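Local coordinates for probable glutathione S-transferase (Pseudomonas aeruginosa, PDB 6JWK) that isomerises maleylpyruvate to fumarylpyruvate with glutathione as cofactor, as a zeta-class member of the glutathione S-transferase superfamily, at the interface of chains A and B. Residues are numbered along the deposited sequence; one frame, centred on the assembly and turned at random. Chains: chain A/B, Probable glutathione S-transferase.

Contact 1: the interface of chains A and B. Residues chain A 103, 106-107, 134; chain B 106-107, 111-112.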
ATOM      1  N   ASP A 103       1.963   5.082  -3.197  1.00 22.26           N
ATOM      2  CA  ASP A 103       1.882   6.261  -4.100  1.00 21.59           C
ATOM      3  C   ASP A 103       3.240   6.606  -4.733  1.00 23.57           C
ATOM      4  O   ASP A 103       3.262   7.530  -5.583  1.00 25.63           O
ATOM      5  CB  ASP A 103       1.280   7.491  -3.422  1.00 25.68           C
ATOM      6  CG  ASP A 103      -0.132   7.329  -2.880  1.00 27.49           C
ATOM      7  OD1 ASP A 103      -0.858   6.381  -3.280  1.00 26.83           O
ATOM      8  OD2 ASP A 103      -0.506   8.144  -2.030  1.00 27.25           O
ATOM      9  N   PRO A 106       5.358   1.813  -6.313  1.00 22.18           N
ATOM     10  CA  PRO A 106       4.727   0.979  -7.345  1.00 23.93           C
ATOM     11  C   PRO A 106       4.911   1.514  -8.760  1.00 25.70           C
ATOM     12  O   PRO A 106       5.081   0.722  -9.626  1.00 27.67           O
ATOM     13  CB  PRO A 106       3.242   1.032  -6.979  1.00 22.10           C
ATOM     14  CG  PRO A 106       3.270   1.168  -5.491  1.00 24.44           C
ATOM     15  CD  PRO A 106       4.402   2.155  -5.253  1.00 20.86           C
ATOM     16  N   LEU A 107       4.883   2.844  -8.928  1.00 22.82           N
ATOM     17  CA  LEU A 107       5.075   3.526 -10.233  1.00 25.91           C
ATOM     18  C   LEU A 107       6.526   3.419 -10.729  1.00 27.76           C
ATOM     19  O   LEU A 107       6.734   3.448 -11.951  1.00 29.76           O
ATOM     20  CB  LEU A 107       4.633   4.985 -10.093  1.00 30.07           C
ATOM     21  CG  LEU A 107       3.163   5.145  -9.708  1.00 33.40           C
ATOM     22  CD1 LEU A 107       2.832   6.572  -9.383  1.00 39.20           C
ATOM     23  CD2 LEU A 107       2.274   4.659 -10.833  1.00 36.66           C
ATOM     24  N   TRP A 134       7.108  11.137  -9.971  1.00 25.42           N
ATOM     25  CA  TRP A 134       6.376  10.462  -8.855  1.00 27.68           C
ATOM     26  C   TRP A 134       7.170  10.637  -7.552  1.00 25.56           C
ATOM     27  O   TRP A 134       6.518  10.761  -6.535  1.00 29.35           O
ATOM     28  CB  TRP A 134       6.054   8.984  -9.181  1.00 26.43           C
ATOM     29  CG  TRP A 134       5.347   8.838 -10.502  1.00 25.14           C
ATOM     30  CD1 TRP A 134       5.807   8.213 -11.620  1.00 26.17           C
ATOM     31  CD2 TRP A 134       4.086   9.416 -10.868  1.00 26.52           C
ATOM     32  NE1 TRP A 134       4.920   8.363 -12.652  1.00 27.23           N
ATOM     33  CE2 TRP A 134       3.857   9.097 -12.223  1.00 25.71           C
ATOM     34  CE3 TRP A 134       3.110  10.145 -10.182  1.00 29.41           C
ATOM     35  CZ2 TRP A 134       2.697   9.466 -12.885  1.00 27.39           C
ATOM     36  CZ3 TRP A 134       1.982  10.546 -10.849  1.00 32.92           C
ATOM     37  CH2 TRP A 134       1.765  10.184 -12.178  1.00 28.68           C
TER
ATOM     38  N   PRO B 106      -2.381   1.565  -7.907  1.00 23.06           N
ATOM     39  CA  PRO B 106      -1.525   2.736  -8.160  1.00 22.97           C
ATOM     40  C   PRO B 106      -1.094   2.918  -9.631  1.00 22.62           C
ATOM     41  O   PRO B 106      -0.877   4.052 -10.043  1.00 28.29           O
ATOM     42  CB  PRO B 106      -0.291   2.483  -7.309  1.00 21.39           C
ATOM     43  CG  PRO B 106      -0.807   1.595  -6.191  1.00 23.41           C
ATOM     44  CD  PRO B 106      -1.802   0.666  -6.905  1.00 21.67           C
ATOM     45  N   LEU B 107      -1.000   1.834 -10.383  1.00 22.88           N
ATOM     46  CA  LEU B 107      -0.630   1.884 -11.823  1.00 28.94           C
ATOM     47  C   LEU B 107      -1.833   2.290 -12.674  1.00 31.39           C
ATOM     48  O   LEU B 107      -1.601   2.766 -13.776  1.00 32.37           O
ATOM     49  CB  LEU B 107      -0.076   0.530 -12.248  1.00 29.65           C
ATOM     50  CG  LEU B 107       1.082   0.042 -11.388  1.00 34.82           C
ATOM     51  CD1 LEU B 107       1.609  -1.286 -11.883  1.00 36.60           C
ATOM     52  CD2 LEU B 107       2.173   1.077 -11.407  1.00 40.11           C
ATOM     53  N   ARG B 111      -4.703   9.648 -12.065  1.00 39.63           N
ATOM     54  CA  ARG B 111      -3.501  10.433 -12.092  1.00 39.64           C
ATOM     55  C   ARG B 111      -2.460   9.820 -13.054  1.00 37.04           C
ATOM     56  O   ARG B 111      -1.918  10.502 -13.871  1.00 37.21           O
ATOM     57  CB  ARG B 111      -3.036  10.736 -10.647  1.00 42.93           C
ATOM     58  CG  ARG B 111      -1.648  10.322 -10.239  1.00 47.12           C
ATOM     59  CD  ARG B 111      -1.331  10.513  -8.753  1.00 45.69           C
ATOM     60  NE  ARG B 111      -0.667   9.338  -8.223  1.00 44.41           N
ATOM     61  CZ  ARG B 111       0.448   9.328  -7.520  1.00 46.69           C
ATOM     62  NH1 ARG B 111       0.927   8.190  -7.119  1.00 42.17           N
ATOM     63  NH2 ARG B 111       1.075  10.443  -7.197  1.00 42.30           N
ATOM     64  N   VAL B 112      -2.263   8.518 -13.024  1.00 33.22           N
ATOM     65  CA  VAL B 112      -1.296   7.892 -13.902  1.00 32.18           C
ATOM     66  C   VAL B 112      -1.697   7.891 -15.380  1.00 35.75           C
ATOM     67  O   VAL B 112      -0.883   8.060 -16.248  1.00 32.09           O
ATOM     68  CB  VAL B 112      -0.988   6.455 -13.458  1.00 31.01           C
ATOM     69  CG1 VAL B 112      -0.061   5.771 -14.425  1.00 29.81           C
ATOM     70  CG2 VAL B 112      -0.396   6.458 -12.075  1.00 33.33           C
TER
HETATM   71  O   HOH W   1       3.978  10.048  -6.031  1.00 24.07           O

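Contact 2: the interface of chains A and B. Residues chain A 65, 98, 101-102, 106; chain B 65, 98, 101-102, 106.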
ATOM      1  N   GLN A  65       4.041  -9.381   0.743  1.00 22.39           N
ATOM      2  CA  GLN A  65       3.764  -7.923   0.848  1.00 20.54           C
ATOM      3  C   GLN A  65       4.534  -7.368   2.065  1.00 20.72           C
ATOM      4  O   GLN A  65       4.228  -7.699   3.234  1.00 20.17           O
ATOM      5  CB  GLN A  65       2.269  -7.680   0.931  1.00 19.91           C
ATOM      6  CG  GLN A  65       1.516  -8.033  -0.336  1.00 19.89           C
ATOM      7  CD  GLN A  65       1.802  -7.074  -1.457  1.00 22.56           C
ATOM      8  OE1 GLN A  65       2.132  -5.893  -1.234  1.00 19.53           O
ATOM      9  NE2 GLN A  65       1.695  -7.613  -2.655  1.00 19.57           N
ATOM     10  N   LEU A  98       2.296   4.147   3.903  1.00 20.43           N
ATOM     11  CA  LEU A  98       1.457   3.836   2.697  1.00 19.31           C
ATOM     12  C   LEU A  98       1.649   4.868   1.605  1.00 20.30           C
ATOM     13  O   LEU A  98       1.545   4.514   0.420  1.00 21.87           O
ATOM     14  CB  LEU A  98      -0.008   3.735   3.113  1.00 20.13           C
ATOM     15  CG  LEU A  98      -0.324   2.529   3.975  1.00 21.94           C
ATOM     16  CD1 LEU A  98      -1.629   2.759   4.728  1.00 23.62           C
ATOM     17  CD2 LEU A  98      -0.430   1.260   3.129  1.00 23.89           C
ATOM     18  N   ALA A 101       4.543   3.213   0.081  1.00 21.41           N
ATOM     19  CA  ALA A 101       4.322   1.837  -0.446  1.00 21.04           C
ATOM     20  C   ALA A 101       3.260   1.807  -1.560  1.00 22.62           C
ATOM     21  O   ALA A 101       3.248   0.831  -2.332  1.00 23.32           O
ATOM     22  CB  ALA A 101       3.945   0.941   0.695  1.00 20.13           C
ATOM     23  N   CYS A 102       2.337   2.768  -1.586  1.00 21.93           N
ATOM     24  CA  CYS A 102       1.202   2.810  -2.534  1.00 23.75           C
ATOM     25  C   CYS A 102       1.376   3.930  -3.556  1.00 24.10           C
ATOM     26  O   CYS A 102       0.927   3.725  -4.694  1.00 22.16           O
ATOM     27  CB  CYS A 102      -0.131   3.046  -1.828  1.00 24.65           C
ATOM     28  SG  CYS A 102      -0.498   1.754  -0.634  1.00 28.08           S
ATOM     29  N   PRO A 106       5.358   1.813  -6.313  1.00 22.18           N
ATOM     30  CA  PRO A 106       4.727   0.979  -7.345  1.00 23.93           C
ATOM     31  C   PRO A 106       4.911   1.514  -8.760  1.00 25.70           C
ATOM     32  O   PRO A 106       5.081   0.722  -9.626  1.00 27.67           O
ATOM     33  CB  PRO A 106       3.242   1.032  -6.979  1.00 22.10           C
ATOM     34  CG  PRO A 106       3.270   1.168  -5.491  1.00 24.44           C
ATOM     35  CD  PRO A 106       4.402   2.155  -5.253  1.00 20.86           C
TER
ATOM     36  N   GLN B  65      -4.784   8.412   3.250  1.00 21.01           N
ATOM     37  CA  GLN B  65      -4.399   7.002   3.014  1.00 19.86           C
ATOM     38  C   GLN B  65      -5.573   6.135   3.449  1.00 18.98           C
ATOM     39  O   GLN B  65      -5.786   5.898   4.644  1.00 18.00           O
ATOM     40  CB  GLN B  65      -3.052   6.617   3.600  1.00 21.14           C
ATOM     41  CG  GLN B  65      -1.868   7.324   2.931  1.00 23.60           C
ATOM     42  CD  GLN B  65      -1.710   6.970   1.471  1.00 22.65           C
ATOM     43  OE1 GLN B  65      -2.049   5.861   1.024  1.00 21.24           O
ATOM     44  NE2 GLN B  65      -1.210   7.930   0.702  1.00 20.93           N
ATOM     45  N   LEU B  98      -3.074  -5.338   0.328  1.00 19.76           N
ATOM     46  CA  LEU B  98      -1.864  -4.599  -0.109  1.00 21.34           C
ATOM     47  C   LEU B  98      -1.527  -5.027  -1.519  1.00 19.54           C
ATOM     48  O   LEU B  98      -1.074  -4.161  -2.270  1.00 20.72           O
ATOM     49  CB  LEU B  98      -0.691  -4.842   0.843  1.00 17.57           C
ATOM     50  CG  LEU B  98      -0.906  -4.160   2.183  1.00 20.46           C
ATOM     51  CD1 LEU B  98      -0.006  -4.807   3.220  1.00 22.58           C
ATOM     52  CD2 LEU B  98      -0.647  -2.655   2.076  1.00 21.10           C
ATOM     53  N   ALA B 101      -3.814  -2.631  -3.254  1.00 19.97           N
ATOM     54  CA  ALA B 101      -3.556  -1.208  -2.935  1.00 20.62           C
ATOM     55  C   ALA B 101      -2.145  -0.780  -3.373  1.00 20.69           C
ATOM     56  O   ALA B 101      -1.936   0.407  -3.525  1.00 23.32           O
ATOM     57  CB  ALA B 101      -3.832  -0.954  -1.464  1.00 20.22           C
ATOM     58  N   CYS B 102      -1.201  -1.702  -3.484  1.00 20.79           N
ATOM     59  CA  CYS B 102       0.225  -1.441  -3.837  1.00 23.56           C
ATOM     60  C   CYS B 102       0.552  -1.908  -5.262  1.00 25.03           C
ATOM     61  O   CYS B 102       1.311  -1.211  -5.913  1.00 24.97           O
ATOM     62  CB  CYS B 102       1.201  -2.145  -2.900  1.00 22.83           C
ATOM     63  SG  CYS B 102       1.025  -1.579  -1.204  1.00 25.07           S
ATOM     64  N   PRO B 106      -2.381   1.565  -7.907  1.00 23.06           N
ATOM     65  CA  PRO B 106      -1.525   2.736  -8.160  1.00 22.97           C
ATOM     66  C   PRO B 106      -1.094   2.918  -9.631  1.00 22.62           C
ATOM     67  O   PRO B 106      -0.877   4.052 -10.043  1.00 28.29           O
ATOM     68  CB  PRO B 106      -0.291   2.483  -7.309  1.00 21.39           C
ATOM     69  CG  PRO B 106      -0.807   1.595  -6.191  1.00 23.41           C
ATOM     70  CD  PRO B 106      -1.802   0.666  -6.905  1.00 21.67           C
TER

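Contact 3: the interface of chains A and B. Residues chain A 115, 119-120; chain B 126, 129-130.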
ATOM      1  N   TYR A 115       8.139  -2.335 -18.682  1.00 41.59           N
ATOM      2  CA  TYR A 115       6.939  -2.165 -19.539  1.00 39.31           C
ATOM      3  C   TYR A 115       7.052  -0.871 -20.341  1.00 43.24           C
ATOM      4  O   TYR A 115       6.674  -0.913 -21.536  1.00 42.51           O
ATOM      5  CB  TYR A 115       5.624  -2.131 -18.754  1.00 36.78           C
ATOM      6  CG  TYR A 115       4.371  -2.238 -19.592  1.00 36.82           C
ATOM      7  CD1 TYR A 115       3.834  -1.112 -20.194  1.00 35.21           C
ATOM      8  CD2 TYR A 115       3.674  -3.443 -19.736  1.00 39.64           C
ATOM      9  CE1 TYR A 115       2.681  -1.173 -20.962  1.00 34.36           C
ATOM     10  CE2 TYR A 115       2.513  -3.513 -20.491  1.00 34.49           C
ATOM     11  CZ  TYR A 115       1.990  -2.362 -21.063  1.00 34.97           C
ATOM     12  OH  TYR A 115       0.838  -2.332 -21.800  1.00 37.33           O
ATOM     13  N   VAL A 119       7.388  -2.217 -24.224  1.00 51.28           N
ATOM     14  CA  VAL A 119       5.998  -2.172 -24.772  1.00 47.56           C
ATOM     15  C   VAL A 119       5.672  -0.771 -25.294  1.00 43.40           C
ATOM     16  O   VAL A 119       4.982  -0.672 -26.299  1.00 42.16           O
ATOM     17  CB  VAL A 119       4.934  -2.610 -23.738  1.00 48.24           C
ATOM     18  CG1 VAL A 119       3.526  -2.474 -24.307  1.00 45.75           C
ATOM     19  CG2 VAL A 119       5.176  -4.024 -23.228  1.00 46.48           C
ATOM     20  N   LEU A 120       6.032   0.308 -24.607  1.00 42.84           N
ATOM     21  CA  LEU A 120       5.619   1.644 -25.114  1.00 41.36           C
ATOM     22  C   LEU A 120       6.795   2.386 -25.791  1.00 41.28           C
ATOM     23  O   LEU A 120       6.528   3.495 -26.341  1.00 48.90           O
ATOM     24  CB  LEU A 120       4.991   2.418 -23.951  1.00 44.77           C
ATOM     25  CG  LEU A 120       3.758   1.766 -23.330  1.00 46.45           C
ATOM     26  CD1 LEU A 120       3.254   2.572 -22.149  1.00 45.24           C
ATOM     27  CD2 LEU A 120       2.641   1.585 -24.358  1.00 48.81           C
TER
ATOM     28  N   ASP B 126      -3.609   1.936 -26.129  1.00 46.33           N
ATOM     29  CA  ASP B 126      -2.397   1.483 -25.393  1.00 44.56           C
ATOM     30  C   ASP B 126      -2.671   1.622 -23.892  1.00 34.89           C
ATOM     31  O   ASP B 126      -2.194   0.769 -23.161  1.00 36.86           O
ATOM     32  CB  ASP B 126      -1.146   2.211 -25.873  1.00 46.16           C
ATOM     33  CG  ASP B 126      -0.788   1.798 -27.285  1.00 48.76           C
ATOM     34  OD1 ASP B 126      -0.585   0.587 -27.501  1.00 46.81           O
ATOM     35  OD2 ASP B 126      -0.766   2.683 -28.148  1.00 51.28           O
ATOM     36  N   ARG B 129      -4.596  -1.346 -22.776  1.00 32.29           N
ATOM     37  CA  ARG B 129      -3.715  -2.555 -22.678  1.00 33.97           C
ATOM     38  C   ARG B 129      -2.798  -2.470 -21.437  1.00 34.46           C
ATOM     39  O   ARG B 129      -2.463  -3.511 -20.798  1.00 31.17           O
ATOM     40  CB  ARG B 129      -2.846  -2.708 -23.936  1.00 38.87           C
ATOM     41  CG  ARG B 129      -3.616  -3.142 -25.191  1.00 53.46           C
ATOM     42  CD  ARG B 129      -2.834  -3.263 -26.510  1.00 57.45           C
ATOM     43  NE  ARG B 129      -1.781  -2.260 -26.513  1.00 76.20           N
ATOM     44  CZ  ARG B 129      -0.490  -2.471 -26.209  1.00 74.00           C
ATOM     45  NH1 ARG B 129      -0.039  -3.691 -25.948  1.00 74.29           N
ATOM     46  NH2 ARG B 129       0.347  -1.445 -26.180  1.00 60.21           N
ATOM     47  N   TRP B 130      -2.336  -1.275 -21.098  1.00 31.26           N
ATOM     48  CA  TRP B 130      -1.577  -1.085 -19.830  1.00 31.72           C
ATOM     49  C   TRP B 130      -2.481  -1.518 -18.667  1.00 25.03           C
ATOM     50  O   TRP B 130      -2.022  -2.308 -17.854  1.00 28.41           O
ATOM     51  CB  TRP B 130      -1.133   0.381 -19.728  1.00 35.33           C
ATOM     52  CG  TRP B 130      -0.810   0.928 -18.376  1.00 35.24           C
ATOM     53  CD1 TRP B 130      -1.688   1.369 -17.419  1.00 35.91           C
ATOM     54  CD2 TRP B 130       0.501   1.267 -17.908  1.00 33.15           C
ATOM     55  NE1 TRP B 130      -1.003   1.905 -16.362  1.00 34.99           N
ATOM     56  CE2 TRP B 130       0.341   1.861 -16.638  1.00 35.05           C
ATOM     57  CE3 TRP B 130       1.797   1.100 -18.426  1.00 37.27           C
ATOM     58  CZ2 TRP B 130       1.437   2.287 -15.883  1.00 34.31           C
ATOM     59  CZ3 TRP B 130       2.879   1.528 -17.675  1.00 36.31           C
ATOM     60  CH2 TRP B 130       2.696   2.087 -16.408  1.00 31.55           C
TER

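Contact 4: the interface of chains A and B. Residues chain A 90-91, 94-95; chain B 68, 71.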
ATOM      1  N   ARG A  90      -0.333   5.475  15.383  1.00 24.67           N
ATOM      2  CA  ARG A  90      -0.368   4.370  14.408  1.00 21.82           C
ATOM      3  C   ARG A  90      -0.917   4.887  13.077  1.00 21.80           C
ATOM      4  O   ARG A  90      -0.296   4.592  12.048  1.00 21.38           O
ATOM      5  CB  ARG A  90      -1.202   3.232  14.973  1.00 24.67           C
ATOM      6  CG  ARG A  90      -1.342   2.022  14.081  1.00 27.08           C
ATOM      7  CD  ARG A  90      -2.266   1.019  14.807  1.00 29.61           C
ATOM      8  NE  ARG A  90      -2.597   0.007  13.854  1.00 34.06           N
ATOM      9  CZ  ARG A  90      -1.980  -1.158  13.679  1.00 43.80           C
ATOM     10  NH1 ARG A  90      -0.970  -1.528  14.443  1.00 50.69           N
ATOM     11  NH2 ARG A  90      -2.372  -1.956  12.704  1.00 52.73           N
ATOM     12  N   ALA A  91      -1.998   5.669  13.082  1.00 19.80           N
ATOM     13  CA  ALA A  91      -2.583   6.203  11.839  1.00 20.25           C
ATOM     14  C   ALA A  91      -1.544   7.087  11.137  1.00 21.15           C
ATOM     15  O   ALA A  91      -1.433   7.016   9.874  1.00 20.68           O
ATOM     16  CB  ALA A  91      -3.864   6.940  12.146  1.00 21.86           C
ATOM     17  N   LEU A  94       1.203   4.828   9.633  1.00 20.11           N
ATOM     18  CA  LEU A  94       0.738   4.063   8.446  1.00 19.86           C
ATOM     19  C   LEU A  94       0.484   5.018   7.305  1.00 19.15           C
ATOM     20  O   LEU A  94       0.733   4.639   6.182  1.00 21.49           O
ATOM     21  CB  LEU A  94      -0.514   3.259   8.802  1.00 20.97           C
ATOM     22  CG  LEU A  94      -0.253   2.103   9.747  1.00 23.37           C
ATOM     23  CD1 LEU A  94      -1.575   1.430  10.124  1.00 27.82           C
ATOM     24  CD2 LEU A  94       0.722   1.105   9.109  1.00 25.60           C
ATOM     25  N   GLU A  95       0.060   6.239   7.600  1.00 19.08           N
ATOM     26  CA  GLU A  95      -0.171   7.231   6.548  1.00 21.54           C
ATOM     27  C   GLU A  95       1.135   7.431   5.768  1.00 21.29           C
ATOM     28  O   GLU A  95       1.135   7.455   4.505  1.00 18.92           O
ATOM     29  CB  GLU A  95      -0.680   8.506   7.198  1.00 24.94           C
ATOM     30  CG  GLU A  95      -0.800   9.626   6.216  1.00 26.36           C
ATOM     31  CD  GLU A  95      -1.361  10.879   6.844  1.00 34.41           C
ATOM     32  OE1 GLU A  95      -0.902  11.226   7.994  1.00 37.94           O
ATOM     33  OE2 GLU A  95      -2.288  11.470   6.212  1.00 36.52           O
TER
ATOM     34  N   ALA B  68      -4.798   3.437   5.974  1.00 19.09           N
ATOM     35  CA  ALA B  68      -4.580   3.977   7.339  1.00 18.42           C
ATOM     36  C   ALA B  68      -5.944   4.353   7.937  1.00 20.36           C
ATOM     37  O   ALA B  68      -6.167   4.153   9.151  1.00 19.46           O
ATOM     38  CB  ALA B  68      -3.612   5.143   7.298  1.00 18.64           C
ATOM     39  N   ASP B  71      -7.836   1.228   9.092  1.00 25.29           N
ATOM     40  CA  ASP B  71      -7.202   0.781  10.363  1.00 25.35           C
ATOM     41  C   ASP B  71      -7.632   1.687  11.535  1.00 24.64           C
ATOM     42  O   ASP B  71      -7.993   1.168  12.579  1.00 21.68           O
ATOM     43  CB  ASP B  71      -5.673   0.827  10.252  1.00 29.01           C
ATOM     44  CG  ASP B  71      -5.009   0.265  11.496  1.00 28.28           C
ATOM     45  OD1 ASP B  71      -5.008  -0.950  11.613  1.00 30.55           O
ATOM     46  OD2 ASP B  71      -4.527   1.048  12.344  1.00 25.71           O
TER

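Contact 1: the interface of chains A and B
B:Arg111 reaches across to A:Asp103 and A:Trp134 in the central part of a two-fold dimer contact of the kind that zeta-class glutathione S-transferases form. The polar links centre on its guanidinium. NH1 donates to the backbone O of A:Asp103 over 2.9 Å, the acceptor lying in the guanidinium plane and the C=O...N angle being 121°, well bent from the carbonyl direction. A:Asp103 ends helix 87-103, so the negative end of the helix dipole may strengthen this bond. The other terminal nitrogen, NH2, stands 3.2 Å from the oxygen of water 1. That water is in turn 2.7 Å from A:Asp103 O and also bridges to the backbone O of A:Trp134, which ties both guanidinium ends to main-chain oxygens of one partner.

Ring contact holds the same arm from the side. The benzo rim of A:Trp134 comes over one guanidinium face, CE3 lying 3.6 Å from NH2, with the two planes turned 65° apart, so this is rim-on packing and no parallel stack. Nearer the backbone, CG of B:Arg111 lies 3.7 Å from CZ3 of the indole.

The aliphatic contacts involve A:Leu107, whose first torsion (chi1 -61°) and extended second torsion send its two methyls to different partners. Its CD1 branch touches the rim of one indole face and, in a different direction, B:Arg111 NH1, while CD2 presses tightly on B:Val112 CG2 at 3.5 Å and on B:Leu107 CD2 at 3.6 Å. Close to the two-fold axis, A:Pro106 CB meets B:Pro106 CB at 3.8 Å.

Contact 2: the interface of chains A and B
The side-chain amide of A:Gln65 is laid flat against B:Leu98. The backbone carbonyl carbon C of B:Leu98 stands almost directly above the amide carbon CD of A:Gln65, at 3.9 Å, and B:Leu98 CB lies on the same side of the plane, past the rim between OE1 and CG, 3.7 Å from OE1. The side-chain contact is repeated by B:Gln65 on A:Leu98, with OE1 3.6 Å from A:Leu98 CB, although the backbones of the two copies differ, phi being negative in A:Gln65 and positive in B:Gln65. Each glutamine reaches the opposite helix by a bend at its second torsion (chi2 -71° in A:Gln65), which turns the amide face toward helix 87-103.

Between these flat groups the two helices 87-103 meet near the two-fold axis. A:Cys102 SG and B:Cys102 SG are 3.7 Å apart, too far for a disulfide. Each thiol lies 3.5 Å from the partner's Ala101 backbone oxygen, as A:Cys102 SG does from B:Ala101 O, at best a weak hydrogen bond. A chi1 of -60° at A:Cys102 sets SG anti to the carbonyl carbon and directs it at the axis. Farther along, A:Leu98 CD2 and B:Leu98 CD2 touch at 4.1 Å, their side chains crossing at about a right angle.

Gln65 begins the Gln-Ser pair that in this family lines the glutathione site, so the contact packs helix against helix and may also brace the cofactor pocket of each subunit.

Contact 3: the interface of chains A and B
A:Tyr115 packs against B:Trp130 where helix 110-118 of one subunit meets the long helix 124-149 of the other, both within the all-helical C-terminal domain of the glutathione S-transferase fold. From CB, the tyrosine ring leaves with CG anti to the backbone N (chi1 -168°), which carries it away from its own helix toward the partner. Over the ring centre, on one face, lies CB of A:Val119, 3.8 Å above the plane. On the opposite face the indole arrives edge first: CE3 of B:Trp130 approaches the CD1-CE1 side and is 3.5 Å from CD1. The centroids of the tyrosine ring and the six-membered indole ring are 5.3 Å apart and the planes stand at 82°, an edge-to-face pair in which the tryptophan gives the edge. CZ passes beside the B:Trp130 backbone, and at the tip the phenol OH rests 3.4 Å from B:Trp130 CA. A:Leu120 CD1 lies in plane at the CD1-CE1 edge of the tyrosine, beside the rim the indole approaches.

On the face held by its CB, A:Val119 also sends CG1 toward the B:Arg129 guanidinium, 3.8 Å from NH2. That guanidinium is tethered within its own helix, where NH2 makes a salt bridge and hydrogen bond of 2.6 Å to OD1 of B:Asp126, one turn earlier. The bond meets OD1 on its anti side, with 149° at the hydrogen. The aspartate's aliphatic part also takes part, CB lying 4.1 Å from A:Leu120 CD2.

Contact 4: the interface of chains A and B
A:Arg90 grips the carboxylate of B:Asp71 side-on, using NE and one terminal nitrogen. NE donates to OD2 over 2.7 Å, the acceptor lying in the guanidinium plane and OD2 being met on its syn side, somewhat out of the carboxylate plane. NH2 donates to OD1 over 3.0 Å, again close to the guanidinium plane, but it comes from above the carboxylate plane. The planes of the two groups are turned 32° against each other, so the paired bonds are twisted and not coplanar. Two separate bonds would fix the rotation of the carboxylate about CB-CG and probably stabilise both charges.

Next to the salt bridge lies A:Leu94, one helical turn on from A:Arg90. Its CD1 branch sits 3.7 Å from B:Asp71 OD2 and flanks the carboxylate with hydrocarbon. B:Ala68, one turn before B:Asp71, packs against the backbone of helix 87-103: its CB lies 3.9 Å from A:Leu94 CB and 3.8 Å from the backbone N of A:Glu95, with the carbonyl of A:Ala91 also alongside. A small methyl thus rests directly on the helix backbone.

The torsions place the charged ends. A:Arg90 runs extended from CG to NE, starting anti to the backbone N (chi1 180°), and B:Asp71 CG is likewise anti (chi1 -175°), with the two side chains crossing at about a right angle. In the fold, helix 66-76 of the thioredoxin-like N-terminal domain of chain B here packs on helix 87-103, the first long helix of the C-terminal domain, in chain A.

The four contacts sample one two-fold interface along its length. Contact 1 and contact 2 are neighbours, with C-alpha centres about 9 Å apart, and share A:Pro106 and B:Pro106. Contact 4 lies about 13 Å beyond contact 2, and contact 3 about 15 Å from contact 1 in the other direction, so contacts 3 and 4 are about 33 Å apart. Helix 87-103 takes part in contacts 1, 2 and 4, while the helix starting at residue 110 and helix 124-149 both serve contacts 1 and 3. The contacts are thus spread widely and repeated by the two-fold, as suits a dimer of this family.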